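Local atomic coordinates of enolase from the environmental genome shotgun sequencing of the Sargasso Sea (PDB entry 2QGY), a protein that is of unknown function but binds magnesium and, as a member of the enolase superfamily, probably abstracts a proton next to a substrate carboxylate. Residues F36-I41 / M307-S312; I108-W113 / D275-G280; P123-L128 / A352-S357; R155-F160 / G166-Y171; D332-S337 / C341-D346. All blocks are in the same frame, centred on the assembly; numbering follows the deposited sequence. Where two conformers were deposited one is given.

Interaction 1: F36-I41 / M307-S312; sequences FIIIKI and MSVSAS
Ile-38 meets Ser-308 and Val-309 through branched aliphatic atoms and a hydroxyl, with no flat group between them. The one ring in either segment is that of Phe-36; CZ of Phe-36 stays 5.5 Å from the backbone N of Met-307, and the ring instead meets that of Tyr-333, their planes at about 75°. Ile-38 therefore carries its side of the contact alone, and its two branches divide the work. With CG1 beside the backbone N (chi1 -65°) and the chain then extended, CD1 of Ile-38 comes up to OG of Ser-308 at 3.9 Å. The other branch ends in CG2 of Ile-38, which packs on CG2 of Val-309 at 4.1 Å, the two side chains meeting at a slant. A beta-branched residue suits this strand position, since one side chain can meet two partners, while Val-309 offers its CG2. Ser-308 stands at the N-cap position of helix 309-320, yet its hydroxyl makes no capping bond and pairs with OG of Ser-306. Strand alternation decides the rest: Ile-37 and Ile-39 turn to helix 60-74, on the other side from Ile-38. From the neighbouring strand, Glu-52 OE1 accepts from the backbone N of Ser-310. Such a seam, with the antiparallel sheet of the N-terminal capping domain laid against a helix of the barrel domain, is characteristic of the enolase superfamily.

Interaction 2: I108-W113 / D275-G280; sequences IEIALW and DISGMG
Ile-110, on helix 99-120 of the capping domain, pushes its CD1 into the loop that follows barrel strand 271-272, an interdomain contact of the enolase superfamily's two-domain fold. This is the tight part. CD1 of Ile-110 lies 3.7 Å from OG of Ser-277 and 3.8 Å from the carbonyl O of Ile-276. The hydroxyl has its own partners, Ser-310 OG and the carbonyl O of Glu-52, and a methyl can rest against it. An Asx turn shapes the loop, with Asp-275 OD2 accepting from the backbone N of Ser-277 at 2.8 Å. Glycine suits position 280, where phi is 136°, a backbone conformation other residues rarely adopt. Around this partly exposed residue the contact is looser, and the carboxylate of Glu-109 faces the carbonyl of Gly-280 across a gap of 4.2 Å between OE1 and O. Trp-113 NE1 donates to OE2 of Glu-109 on its anti side at 2.9 Å, in the plane of the indole, and Ile-283 N bonds there too. One water spans the gap, donating to Glu-109 OE1 at 2.7 Å and to Gly-280 O at 2.8 Å.

Interaction 3: P123-L128 / A352-S357; sequences PLNSLL and AHINKS
Pro-123 sets its ring against the two carbonyls that end segment 352-357, joining the start of the short helix 124-128 to the chain leaving the antiparallel hairpin 345-354 beside the barrel of the enolase C-terminal domain. In the first shell, CB of Pro-123 approaches the carbonyl O of Ser-357 to 3.2 Å, a close meeting of carbon and oxygen. CG of Pro-123 lies 3.9 Å from the carbonyl O of Lys-356. The rigid ring offers carbon to these oxygens, and its restricted phi suits the bend that leads into the short helix. Lys-356 and Ser-357 contribute their backbone here, with CB turned away from the proline, as suits an exposed lysine and a partly exposed serine. The second meeting is deeper: Asn-125 and Ile-354 approach from opposite directions, ND2 of Asn-125 lying 3.6 Å from CD1 of Ile-354.

Behind them stand the residues that fix both. Ile-354 is held by strand pairing, through its backbone bond to Pro-134, and its side chain packs on His-316, Ser-319 and Val-136. For Asn-125, a chi1 of 55° sets CG between the backbone N and carbonyl carbon, a rotation that turns the amide toward Ile-354 and Ser-319. Helix 309-320 bonds to this residue twice, His-316 ND1 at the backbone N of Asn-125 and Ser-319 OG at its ND2.

Interaction 4: R155-F160 / G166-Y171; sequences RQIEKF and GGIKIY
Ile-168 holds CG1 beside its backbone N (chi1 -69°) and runs on extended, which projects CD1 against helix 150-162; the contact packs the helix of a beta-alpha-beta unit of the barrel (135-141, 150-162, 168-170) on its second strand. Ile-170 is rotated differently: CG1 sits between the backbone N and the carbonyl carbon (chi1 59°), and CG2 becomes the branch facing the helix. CD1 of Ile-168 settles at 3.6 Å from CB of Phe-160 and at 4.0 Å from the carbonyl O of Ile-157. Phe-160 also packs on Ala-140 of the first strand. One turn earlier, CD1 of Ile-157 touches CG2 of Ile-170 at 3.9 Å, the two side chains crossing at about a right angle. Helix and strand run nearly antiparallel, at 163°, with their axes 10.2 Å apart, a spacing bridged by the isoleucine side chains and CB of Phe-160. Branched aliphatic residues suit these buried strand positions because CD1 of Ile-168 and CG2 of Ile-170 reach the helix, whereas Lys-169 between them points away, into the barrel. There its NZ forms salt bridges with Glu-328 OE2 and with OE1 of Glu-226, a ligand of the magnesium ion.

Interaction 5: D332-S337 / C341-D346; sequences DYINFS and CELPFD
Leu-343 points its CB toward helix 334-338, and the side chain divides at CG to straddle one turn of it. A chi1 of -56° puts CG beside the backbone N, and the contact falls to the two methyls. CD1 of Leu-343 lies 4.0 Å from CG2 of Ile-334, the side chains meeting at a slant, and 4.2 Å from that residue's carbonyl O. CD2 of Leu-343 reaches one turn further on, where CB of Ser-337 is 4.1 Å away; it also packs against the carbonyl O of Met-307. A leucine fits because its fork reaches two helix residues three apart in sequence.

Ile-334 has a second neighbour: its CD1 stands at the edge of the Phe-345 ring, near the ring plane, 4.2 Å from CE1. Beyond the apolar patch the backbone closes the turn. The amide N of Cys-341 donates to the carbonyl O of Ser-337 at 3.0 Å, approaching in the carbonyl plane but bent at the hydrogen, 133°. Ser-337 suits its place by facing both ways, apolar at CB and polar at OG. The hydroxyl donates to the carbonyl O of Tyr-333 at 2.7 Å, on the opposite face from the backbone N of Ser-337, which also bonds there; OG takes a bond from Met-307 N as well.

The chemistry implies a division of labour: with this buried hydroxyl satisfied by backbone groups, apolar packing and one backbone bond probably stabilise the turn from helix 334-338 to strand 345-348.

From the N terminus, strand 37-43 opens interaction 1, helix 99-120 opens interaction 2 and helix 124-128 opens interaction 3, all waiting for partners far down the chain. Interaction 4 opens and closes next, a local barrel unit lying within all three spans. Segment 275-280 then closes interaction 2, and 307-312 closes interaction 1, which encloses it. Interaction 5 forms and closes afterwards, before 352-357 completes interaction 3; interaction 3 therefore contains 4 and 5 but crosses 1 and 2. Interactions 1, 2 and 3 bind the N-terminal part to the barrel domain, whereas 4 and 5 are internal to the latter. Helix 309-320 contributes to interaction 1 and borders interactions 2, 3 and 5.

Interaction 1: F36-I41 / M307-S312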
# COMPACT_ATOMS: atom_id res chain seq x y z
N PHE A 36 -13.50 9.11 -10.39
CA PHE A 36 -13.40 9.63 -9.01
C PHE A 36 -14.24 8.75 -8.08
O PHE A 36 -15.19 8.13 -8.54
CB PHE A 36 -13.90 11.09 -8.97
CG PHE A 36 -13.23 12.00 -9.98
CD1 PHE A 36 -11.85 12.15 -9.99
CD2 PHE A 36 -13.99 12.72 -10.90
CE1 PHE A 36 -11.23 13.04 -10.90
CE2 PHE A 36 -13.39 13.59 -11.80
CZ PHE A 36 -12.01 13.74 -11.81
N ILE A 37 -13.88 8.73 -6.80
CA ILE A 37 -14.58 7.98 -5.78
C ILE A 37 -14.99 9.01 -4.75
O ILE A 37 -14.17 9.50 -4.00
CB ILE A 37 -13.67 6.92 -5.12
CG1 ILE A 37 -13.09 5.99 -6.20
CG2 ILE A 37 -14.42 6.20 -3.97
CD1 ILE A 37 -11.95 5.03 -5.69
N ILE A 38 -16.28 9.31 -4.71
CA ILE A 38 -16.81 10.33 -3.82
C ILE A 38 -17.81 9.64 -2.89
O ILE A 38 -18.59 8.83 -3.36
CB ILE A 38 -17.48 11.42 -4.63
CG1 ILE A 38 -16.39 12.13 -5.47
CG2 ILE A 38 -18.16 12.41 -3.70
CD1 ILE A 38 -16.88 13.20 -6.38
N ILE A 39 -17.76 9.94 -1.60
CA ILE A 39 -18.67 9.30 -0.64
C ILE A 39 -19.49 10.33 0.14
O ILE A 39 -19.08 11.47 0.31
CB ILE A 39 -17.91 8.35 0.35
CG1 ILE A 39 -17.25 9.13 1.50
CG2 ILE A 39 -16.86 7.52 -0.41
CD1 ILE A 39 -16.65 8.20 2.57
N LYS A 40 -20.65 9.89 0.62
CA LYS A 40 -21.42 10.70 1.54
C LYS A 40 -21.84 9.78 2.68
O LYS A 40 -22.40 8.72 2.45
CB LYS A 40 -22.67 11.28 0.86
CG LYS A 40 -23.34 12.30 1.75
CD LYS A 40 -24.65 12.86 1.15
CE LYS A 40 -25.84 12.01 1.48
NZ LYS A 40 -27.07 12.67 0.88
N ILE A 41 -21.54 10.21 3.90
CA ILE A 41 -21.89 9.49 5.13
C ILE A 41 -22.95 10.34 5.82
O ILE A 41 -22.81 11.56 5.87
CB ILE A 41 -20.64 9.35 6.04
CG1 ILE A 41 -19.67 8.29 5.45
CG2 ILE A 41 -21.05 9.00 7.48
CD1 ILE A 41 -18.42 8.03 6.29
N MET A 307 -12.29 18.25 -8.61
CA MET A 307 -12.08 19.60 -8.08
C MET A 307 -13.24 20.00 -7.16
O MET A 307 -13.47 21.20 -6.92
CB MET A 307 -11.83 20.64 -9.21
CG MET A 307 -10.48 20.52 -10.01
SD MET A 307 -9.03 20.85 -8.98
CE MET A 307 -8.50 19.17 -8.61
N SER A 308 -13.94 18.99 -6.62
CA SER A 308 -15.02 19.21 -5.67
C SER A 308 -14.54 18.90 -4.25
O SER A 308 -13.89 19.75 -3.63
CB SER A 308 -16.29 18.42 -6.08
OG SER A 308 -16.14 16.99 -6.04
N VAL A 309 -14.81 17.70 -3.76
CA VAL A 309 -14.57 17.35 -2.33
C VAL A 309 -13.06 17.36 -1.98
O VAL A 309 -12.64 18.05 -1.04
CB VAL A 309 -15.22 15.98 -1.95
CG1 VAL A 309 -15.00 15.66 -0.51
CG2 VAL A 309 -16.74 16.00 -2.24
N SER A 310 -12.26 16.64 -2.74
CA SER A 310 -10.79 16.65 -2.54
C SER A 310 -10.21 18.06 -2.62
O SER A 310 -9.40 18.45 -1.75
CB SER A 310 -10.09 15.78 -3.56
OG SER A 310 -10.42 14.42 -3.38
N ALA A 311 -10.58 18.83 -3.63
CA ALA A 311 -10.03 20.20 -3.74
C ALA A 311 -10.40 21.04 -2.52
O ALA A 311 -9.57 21.79 -2.00
CB ALA A 311 -10.43 20.91 -5.07
N SER A 312 -11.64 20.94 -2.04
CA SER A 312 -12.04 21.72 -0.87
C SER A 312 -11.26 21.35 0.37
O SER A 312 -10.82 22.22 1.11
CB SER A 312 -13.54 21.58 -0.60
OG SER A 312 -13.89 22.44 0.48

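Interaction 2: I108-W113 / D275-G280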
# COMPACT_ATOMS: atom_id res chain seq x y z
N ILE A 108 -13.15 8.47 4.35
CA ILE A 108 -14.02 8.40 5.53
C ILE A 108 -13.59 9.53 6.48
O ILE A 108 -14.44 10.29 6.95
CB ILE A 108 -13.96 7.05 6.24
CG1 ILE A 108 -14.53 5.94 5.37
CG2 ILE A 108 -14.74 7.13 7.58
CD1 ILE A 108 -14.18 4.50 5.89
N GLU A 109 -12.28 9.68 6.71
CA GLU A 109 -11.87 10.71 7.68
C GLU A 109 -12.27 12.10 7.21
O GLU A 109 -12.70 12.93 8.02
CB GLU A 109 -10.38 10.67 8.01
CG GLU A 109 -10.06 11.40 9.31
CD GLU A 109 -8.57 11.64 9.50
OE1 GLU A 109 -7.81 10.66 9.71
OE2 GLU A 109 -8.20 12.82 9.45
N ILE A 110 -12.15 12.35 5.92
CA ILE A 110 -12.50 13.66 5.36
C ILE A 110 -14.00 13.90 5.59
O ILE A 110 -14.40 15.01 5.95
CB ILE A 110 -12.14 13.74 3.86
CG1 ILE A 110 -10.60 13.87 3.70
CG2 ILE A 110 -12.84 14.97 3.18
CD1 ILE A 110 -10.10 13.65 2.27
N ALA A 111 -14.82 12.88 5.38
CA ALA A 111 -16.28 13.03 5.64
C ALA A 111 -16.60 13.33 7.12
O ALA A 111 -17.54 14.09 7.42
CB ALA A 111 -17.05 11.82 5.18
N LEU A 112 -15.85 12.70 8.03
CA LEU A 112 -16.04 12.95 9.46
C LEU A 112 -15.63 14.39 9.83
O LEU A 112 -16.25 15.03 10.70
CB LEU A 112 -15.30 11.91 10.31
CG LEU A 112 -15.70 10.42 10.17
CD1 LEU A 112 -14.94 9.55 11.12
CD2 LEU A 112 -17.25 10.16 10.32
N TRP A 113 -14.61 14.92 9.16
CA TRP A 113 -14.22 16.32 9.33
C TRP A 113 -15.32 17.27 8.85
O TRP A 113 -15.56 18.31 9.49
CB TRP A 113 -12.92 16.66 8.61
CG TRP A 113 -11.68 16.27 9.38
CD1 TRP A 113 -10.88 15.19 9.14
CD2 TRP A 113 -11.12 16.94 10.53
NE1 TRP A 113 -9.84 15.15 10.05
CE2 TRP A 113 -9.96 16.21 10.91
CE3 TRP A 113 -11.46 18.08 11.26
CZ2 TRP A 113 -9.17 16.57 12.00
CZ3 TRP A 113 -10.67 18.45 12.34
CH2 TRP A 113 -9.53 17.70 12.70
N ASP A 275 -0.94 13.00 -1.56
CA ASP A 275 -2.24 13.40 -2.12
C ASP A 275 -3.20 13.66 -0.95
O ASP A 275 -3.19 12.96 0.07
CB ASP A 275 -2.80 12.32 -3.05
CG ASP A 275 -4.06 12.79 -3.80
OD1 ASP A 275 -3.93 13.26 -4.96
OD2 ASP A 275 -5.16 12.70 -3.23
N ILE A 276 -3.98 14.72 -1.09
CA ILE A 276 -4.93 15.10 -0.05
C ILE A 276 -5.90 13.97 0.34
O ILE A 276 -6.38 13.88 1.51
CB ILE A 276 -5.72 16.38 -0.51
CG1 ILE A 276 -6.61 16.92 0.62
CG2 ILE A 276 -6.55 16.08 -1.82
CD1 ILE A 276 -5.86 17.46 1.87
N SER A 277 -6.21 13.12 -0.63
CA SER A 277 -7.18 12.06 -0.47
C SER A 277 -6.49 10.70 -0.49
O SER A 277 -7.13 9.66 -0.63
CB SER A 277 -8.19 12.15 -1.60
OG SER A 277 -9.14 13.17 -1.30
N GLY A 278 -5.16 10.71 -0.35
CA GLY A 278 -4.43 9.45 -0.38
C GLY A 278 -3.51 9.21 0.80
O GLY A 278 -3.03 8.09 0.98
N MET A 279 -3.27 10.23 1.63
CA MET A 279 -2.25 10.09 2.68
C MET A 279 -2.73 9.15 3.80
O MET A 279 -1.92 8.48 4.45
CB MET A 279 -1.83 11.48 3.23
CG MET A 279 -0.98 11.47 4.53
SD MET A 279 0.77 11.15 4.20
CE MET A 279 1.44 11.21 5.90
N GLY A 280 -4.05 9.09 3.99
CA GLY A 280 -4.67 8.29 5.06
C GLY A 280 -5.77 9.09 5.75
O GLY A 280 -6.77 8.52 6.24
O HOH W 1 -7.73 8.11 8.88

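Interaction 3: P123-L128 / A352-S357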
# COMPACT_ATOMS: atom_id res chain seq x y z
N PRO A 123 -16.42 26.54 9.12
CA PRO A 123 -15.65 25.94 8.02
C PRO A 123 -14.49 25.11 8.56
O PRO A 123 -13.99 25.38 9.66
CB PRO A 123 -15.15 27.14 7.22
CG PRO A 123 -15.39 28.35 8.07
CD PRO A 123 -16.40 28.01 9.10
N LEU A 124 -14.07 24.11 7.79
CA LEU A 124 -13.06 23.18 8.27
C LEU A 124 -11.77 23.89 8.72
O LEU A 124 -11.16 23.54 9.75
CB LEU A 124 -12.76 22.14 7.19
CG LEU A 124 -11.61 21.19 7.47
CD1 LEU A 124 -11.80 20.47 8.82
CD2 LEU A 124 -11.51 20.20 6.33
N ASN A 125 -11.34 24.90 7.96
CA ASN A 125 -10.08 25.55 8.31
C ASN A 125 -10.13 26.17 9.71
O ASN A 125 -9.13 26.16 10.43
CB ASN A 125 -9.54 26.50 7.22
CG ASN A 125 -10.53 27.59 6.77
OD1 ASN A 125 -11.62 27.71 7.30
ND2 ASN A 125 -10.11 28.42 5.80
N SER A 126 -11.30 26.64 10.11
CA SER A 126 -11.53 27.19 11.46
C SER A 126 -11.47 26.14 12.57
O SER A 126 -11.19 26.48 13.74
CB SER A 126 -12.85 27.97 11.51
OG SER A 126 -12.72 29.20 10.82
N LEU A 127 -11.73 24.87 12.22
CA LEU A 127 -11.49 23.75 13.12
C LEU A 127 -10.01 23.40 13.21
O LEU A 127 -9.57 22.80 14.18
CB LEU A 127 -12.23 22.50 12.63
CG LEU A 127 -13.75 22.41 12.69
CD1 LEU A 127 -14.12 20.91 12.59
CD2 LEU A 127 -14.38 23.01 13.93
N LEU A 128 -9.26 23.76 12.18
CA LEU A 128 -7.88 23.34 12.10
C LEU A 128 -6.92 24.33 12.75
O LEU A 128 -5.93 23.93 13.36
CB LEU A 128 -7.49 23.07 10.64
CG LEU A 128 -8.27 22.00 9.85
CD1 LEU A 128 -7.60 21.73 8.51
CD2 LEU A 128 -8.39 20.69 10.64
N ALA A 352 -6.94 30.45 -4.87
CA ALA A 352 -8.29 29.96 -4.69
C ALA A 352 -8.88 30.58 -3.44
O ALA A 352 -8.26 30.54 -2.37
CB ALA A 352 -8.29 28.42 -4.59
N HIS A 353 -10.06 31.16 -3.54
CA HIS A 353 -10.70 31.76 -2.37
C HIS A 353 -11.75 30.82 -1.79
O HIS A 353 -12.70 30.48 -2.46
CB HIS A 353 -11.30 33.13 -2.67
CG HIS A 353 -12.01 33.74 -1.49
ND1 HIS A 353 -11.39 34.59 -0.61
CD2 HIS A 353 -13.28 33.60 -1.04
CE1 HIS A 353 -12.24 34.96 0.33
NE2 HIS A 353 -13.40 34.36 0.09
N ILE A 354 -11.55 30.42 -0.54
CA ILE A 354 -12.41 29.44 0.13
C ILE A 354 -13.65 30.13 0.62
O ILE A 354 -13.58 31.23 1.16
CB ILE A 354 -11.71 28.85 1.40
CG1 ILE A 354 -10.40 28.18 1.04
CG2 ILE A 354 -12.64 27.88 2.15
CD1 ILE A 354 -9.52 27.86 2.26
N ASN A 355 -14.81 29.49 0.49
CA ASN A 355 -15.97 30.12 1.07
C ASN A 355 -16.08 29.84 2.58
O ASN A 355 -15.28 29.08 3.17
CB ASN A 355 -17.25 29.81 0.27
CG ASN A 355 -17.82 28.44 0.54
OD1 ASN A 355 -18.74 28.01 -0.16
ND2 ASN A 355 -17.29 27.76 1.55
N LYS A 356 -17.06 30.47 3.19
CA LYS A 356 -17.18 30.50 4.63
C LYS A 356 -18.24 29.52 5.14
O LYS A 356 -18.63 29.58 6.31
CB LYS A 356 -17.47 31.95 5.06
CG LYS A 356 -18.12 32.16 6.44
CD LYS A 356 -18.63 33.60 6.61
CE LYS A 356 -19.53 33.75 7.84
NZ LYS A 356 -19.78 35.20 8.11
N SER A 357 -18.70 28.59 4.29
CA SER A 357 -19.73 27.62 4.69
C SER A 357 -19.16 26.61 5.67
O SER A 357 -17.94 26.42 5.75
CB SER A 357 -20.31 26.89 3.46
OG SER A 357 -20.84 27.83 2.55

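Interaction 4: R155-F160 / G166-Y171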
# COMPACT_ATOMS: atom_id res chain seq x y z
N ARG A 155 -0.15 25.20 -26.84
CA ARG A 155 -1.38 26.00 -26.94
C ARG A 155 -2.18 25.91 -25.64
O ARG A 155 -2.79 26.89 -25.21
CB ARG A 155 -2.24 25.57 -28.14
CG ARG A 155 -1.58 25.78 -29.52
CD ARG A 155 -2.39 25.14 -30.68
NE ARG A 155 -2.60 23.70 -30.50
CZ ARG A 155 -3.76 23.14 -30.14
NH1 ARG A 155 -4.84 23.90 -29.94
NH2 ARG A 155 -3.85 21.82 -29.99
N GLN A 156 -2.14 24.74 -25.00
CA GLN A 156 -2.77 24.59 -23.68
C GLN A 156 -2.01 25.39 -22.63
O GLN A 156 -2.62 25.94 -21.71
CB GLN A 156 -2.83 23.12 -23.26
CG GLN A 156 -3.67 22.83 -21.99
CD GLN A 156 -5.17 22.96 -22.18
OE1 GLN A 156 -5.65 23.53 -23.15
NE2 GLN A 156 -5.93 22.41 -21.23
N ILE A 157 -0.69 25.45 -22.75
CA ILE A 157 0.13 26.24 -21.82
C ILE A 157 -0.11 27.75 -22.02
O ILE A 157 -0.11 28.49 -21.06
CB ILE A 157 1.63 25.79 -21.86
CG1 ILE A 157 1.78 24.42 -21.18
CG2 ILE A 157 2.53 26.80 -21.13
CD1 ILE A 157 2.80 23.54 -21.83
N GLU A 158 -0.33 28.20 -23.26
CA GLU A 158 -0.77 29.59 -23.52
C GLU A 158 -2.08 29.93 -22.81
O GLU A 158 -2.24 31.04 -22.27
CB GLU A 158 -0.98 29.83 -25.00
CG GLU A 158 0.24 30.20 -25.79
CD GLU A 158 -0.06 30.20 -27.27
OE1 GLU A 158 -1.19 30.62 -27.63
OE2 GLU A 158 0.83 29.76 -28.05
N LYS A 159 -3.02 28.99 -22.85
CA LYS A 159 -4.33 29.14 -22.23
C LYS A 159 -4.16 29.34 -20.72
O LYS A 159 -4.64 30.31 -20.17
CB LYS A 159 -5.19 27.91 -22.54
CG LYS A 159 -6.62 27.97 -22.03
CD LYS A 159 -7.32 26.59 -22.12
CE LYS A 159 -7.74 26.23 -23.55
NZ LYS A 159 -8.29 24.82 -23.69
N PHE A 160 -3.48 28.40 -20.07
CA PHE A 160 -3.14 28.51 -18.66
C PHE A 160 -2.42 29.84 -18.31
O PHE A 160 -2.74 30.50 -17.33
CB PHE A 160 -2.25 27.32 -18.24
CG PHE A 160 -2.98 25.97 -18.16
CD1 PHE A 160 -4.26 25.79 -18.69
CD2 PHE A 160 -2.36 24.88 -17.54
CE1 PHE A 160 -4.91 24.56 -18.63
CE2 PHE A 160 -3.01 23.63 -17.47
CZ PHE A 160 -4.29 23.47 -18.01
N GLY A 166 -0.83 30.70 -10.14
CA GLY A 166 0.39 30.94 -9.37
C GLY A 166 1.61 30.24 -9.94
O GLY A 166 2.72 30.45 -9.45
N GLY A 167 1.39 29.40 -10.95
CA GLY A 167 2.44 28.54 -11.50
C GLY A 167 1.87 27.56 -12.50
O GLY A 167 0.66 27.37 -12.55
N ILE A 168 2.73 26.95 -13.31
CA ILE A 168 2.29 25.88 -14.21
C ILE A 168 3.24 24.70 -14.04
O ILE A 168 4.48 24.89 -14.03
CB ILE A 168 2.27 26.35 -15.70
CG1 ILE A 168 1.14 27.37 -15.91
CG2 ILE A 168 2.06 25.16 -16.67
CD1 ILE A 168 1.18 28.09 -17.27
N LYS A 169 2.68 23.51 -13.87
CA LYS A 169 3.49 22.29 -13.82
C LYS A 169 3.40 21.50 -15.13
O LYS A 169 2.32 21.21 -15.60
CB LYS A 169 3.15 21.42 -12.59
CG LYS A 169 4.11 20.27 -12.43
CD LYS A 169 3.95 19.51 -11.12
CE LYS A 169 2.62 18.73 -11.03
NZ LYS A 169 2.38 18.16 -9.65
N ILE A 170 4.55 21.20 -15.74
CA ILE A 170 4.60 20.40 -16.95
C ILE A 170 5.35 19.08 -16.76
O ILE A 170 6.04 18.87 -15.74
CB ILE A 170 5.26 21.19 -18.11
CG1 ILE A 170 6.67 21.61 -17.70
CG2 ILE A 170 4.40 22.44 -18.46
CD1 ILE A 170 7.54 22.11 -18.83
N TYR A 171 5.22 18.19 -17.74
CA TYR A 171 5.86 16.88 -17.72
C TYR A 171 6.82 16.82 -18.91
O TYR A 171 6.42 16.41 -20.01
CB TYR A 171 4.82 15.76 -17.79
CG TYR A 171 3.97 15.61 -16.54
CD1 TYR A 171 4.11 14.49 -15.71
CD2 TYR A 171 3.02 16.57 -16.21
CE1 TYR A 171 3.30 14.36 -14.53
CE2 TYR A 171 2.24 16.44 -15.05
CZ TYR A 171 2.41 15.34 -14.23
OH TYR A 171 1.61 15.22 -13.10

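Interaction 5: D332-S337 / C341-D346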
# COMPACT_ATOMS: atom_id res chain seq x y z
N ASP A 332 -8.62 21.68 -16.21
CA ASP A 332 -9.57 20.98 -17.10
C ASP A 332 -10.61 20.16 -16.35
O ASP A 332 -11.58 19.70 -16.95
CB ASP A 332 -8.85 20.14 -18.16
CG ASP A 332 -7.85 19.14 -17.57
OD1 ASP A 332 -6.97 19.56 -16.78
OD2 ASP A 332 -7.94 17.95 -17.92
N TYR A 333 -10.40 19.94 -15.06
CA TYR A 333 -11.37 19.26 -14.21
C TYR A 333 -12.36 20.23 -13.55
O TYR A 333 -13.32 19.80 -12.86
CB TYR A 333 -10.62 18.51 -13.11
CG TYR A 333 -9.94 17.20 -13.55
CD1 TYR A 333 -9.75 16.88 -14.90
CD2 TYR A 333 -9.48 16.29 -12.59
CE1 TYR A 333 -9.13 15.66 -15.28
CE2 TYR A 333 -8.86 15.10 -12.95
CZ TYR A 333 -8.70 14.78 -14.28
OH TYR A 333 -8.10 13.57 -14.62
N ILE A 334 -12.13 21.53 -13.72
CA ILE A 334 -12.99 22.49 -13.02
C ILE A 334 -14.44 22.48 -13.53
O ILE A 334 -15.36 22.32 -12.75
CB ILE A 334 -12.43 23.92 -13.04
CG1 ILE A 334 -11.08 23.99 -12.28
CG2 ILE A 334 -13.45 24.89 -12.47
CD1 ILE A 334 -11.21 24.05 -10.74
N ASN A 335 -14.65 22.67 -14.83
CA ASN A 335 -16.04 22.72 -15.30
C ASN A 335 -16.68 21.34 -15.30
O ASN A 335 -17.90 21.23 -15.09
CB ASN A 335 -16.15 23.36 -16.67
CG ASN A 335 -15.76 24.83 -16.65
OD1 ASN A 335 -16.05 25.56 -15.70
ND2 ASN A 335 -15.10 25.26 -17.71
N PHE A 336 -15.88 20.29 -15.49
CA PHE A 336 -16.42 18.96 -15.28
C PHE A 336 -17.03 18.83 -13.87
O PHE A 336 -18.13 18.29 -13.69
CB PHE A 336 -15.39 17.85 -15.46
CG PHE A 336 -15.97 16.50 -15.20
CD1 PHE A 336 -16.79 15.91 -16.15
CD2 PHE A 336 -15.75 15.86 -13.98
CE1 PHE A 336 -17.36 14.70 -15.91
CE2 PHE A 336 -16.34 14.63 -13.73
CZ PHE A 336 -17.15 14.05 -14.69
N SER A 337 -16.27 19.25 -12.87
CA SER A 337 -16.70 19.12 -11.48
C SER A 337 -17.90 20.02 -11.23
O SER A 337 -18.80 19.69 -10.43
CB SER A 337 -15.55 19.48 -10.54
OG SER A 337 -14.44 18.61 -10.73
N CYS A 341 -21.27 19.85 -8.82
CA CYS A 341 -20.95 20.51 -7.54
C CYS A 341 -20.93 22.02 -7.73
O CYS A 341 -20.31 22.51 -8.66
CB CYS A 341 -19.57 20.05 -7.01
SG CYS A 341 -19.06 20.78 -5.41
N GLU A 342 -21.62 22.74 -6.85
CA GLU A 342 -21.48 24.20 -6.78
C GLU A 342 -20.23 24.46 -5.96
O GLU A 342 -20.26 24.48 -4.73
CB GLU A 342 -22.75 24.84 -6.18
CG GLU A 342 -23.98 24.66 -7.07
CD GLU A 342 -25.34 25.01 -6.43
OE1 GLU A 342 -26.36 24.59 -7.01
OE2 GLU A 342 -25.41 25.69 -5.36
N LEU A 343 -19.10 24.58 -6.65
CA LEU A 343 -17.79 24.53 -5.98
C LEU A 343 -17.66 25.52 -4.84
O LEU A 343 -18.08 26.67 -4.98
CB LEU A 343 -16.65 24.74 -6.97
CG LEU A 343 -16.58 23.80 -8.17
CD1 LEU A 343 -15.33 24.11 -8.99
CD2 LEU A 343 -16.60 22.34 -7.75
N PRO A 344 -17.07 25.09 -3.70
CA PRO A 344 -16.99 25.97 -2.53
C PRO A 344 -15.79 26.93 -2.53
O PRO A 344 -15.37 27.43 -1.48
CB PRO A 344 -16.88 24.97 -1.38
CG PRO A 344 -16.10 23.86 -1.94
CD PRO A 344 -16.47 23.77 -3.43
N PHE A 345 -15.23 27.19 -3.71
CA PHE A 345 -14.15 28.14 -3.85
C PHE A 345 -14.23 28.77 -5.22
O PHE A 345 -14.86 28.22 -6.13
CB PHE A 345 -12.79 27.41 -3.66
CG PHE A 345 -12.60 26.26 -4.61
CD1 PHE A 345 -12.01 26.45 -5.86
CD2 PHE A 345 -12.99 24.96 -4.25
CE1 PHE A 345 -11.84 25.37 -6.77
CE2 PHE A 345 -12.82 23.88 -5.15
CZ PHE A 345 -12.24 24.10 -6.41
N ASP A 346 -13.59 29.94 -5.36
CA ASP A 346 -13.42 30.62 -6.63
C ASP A 346 -11.94 30.77 -6.90
O ASP A 346 -11.20 31.22 -6.02
CB ASP A 346 -14.05 32.01 -6.53
CG ASP A 346 -15.55 31.95 -6.52
OD1 ASP A 346 -16.11 31.64 -7.60
OD2 ASP A 346 -16.17 32.22 -5.46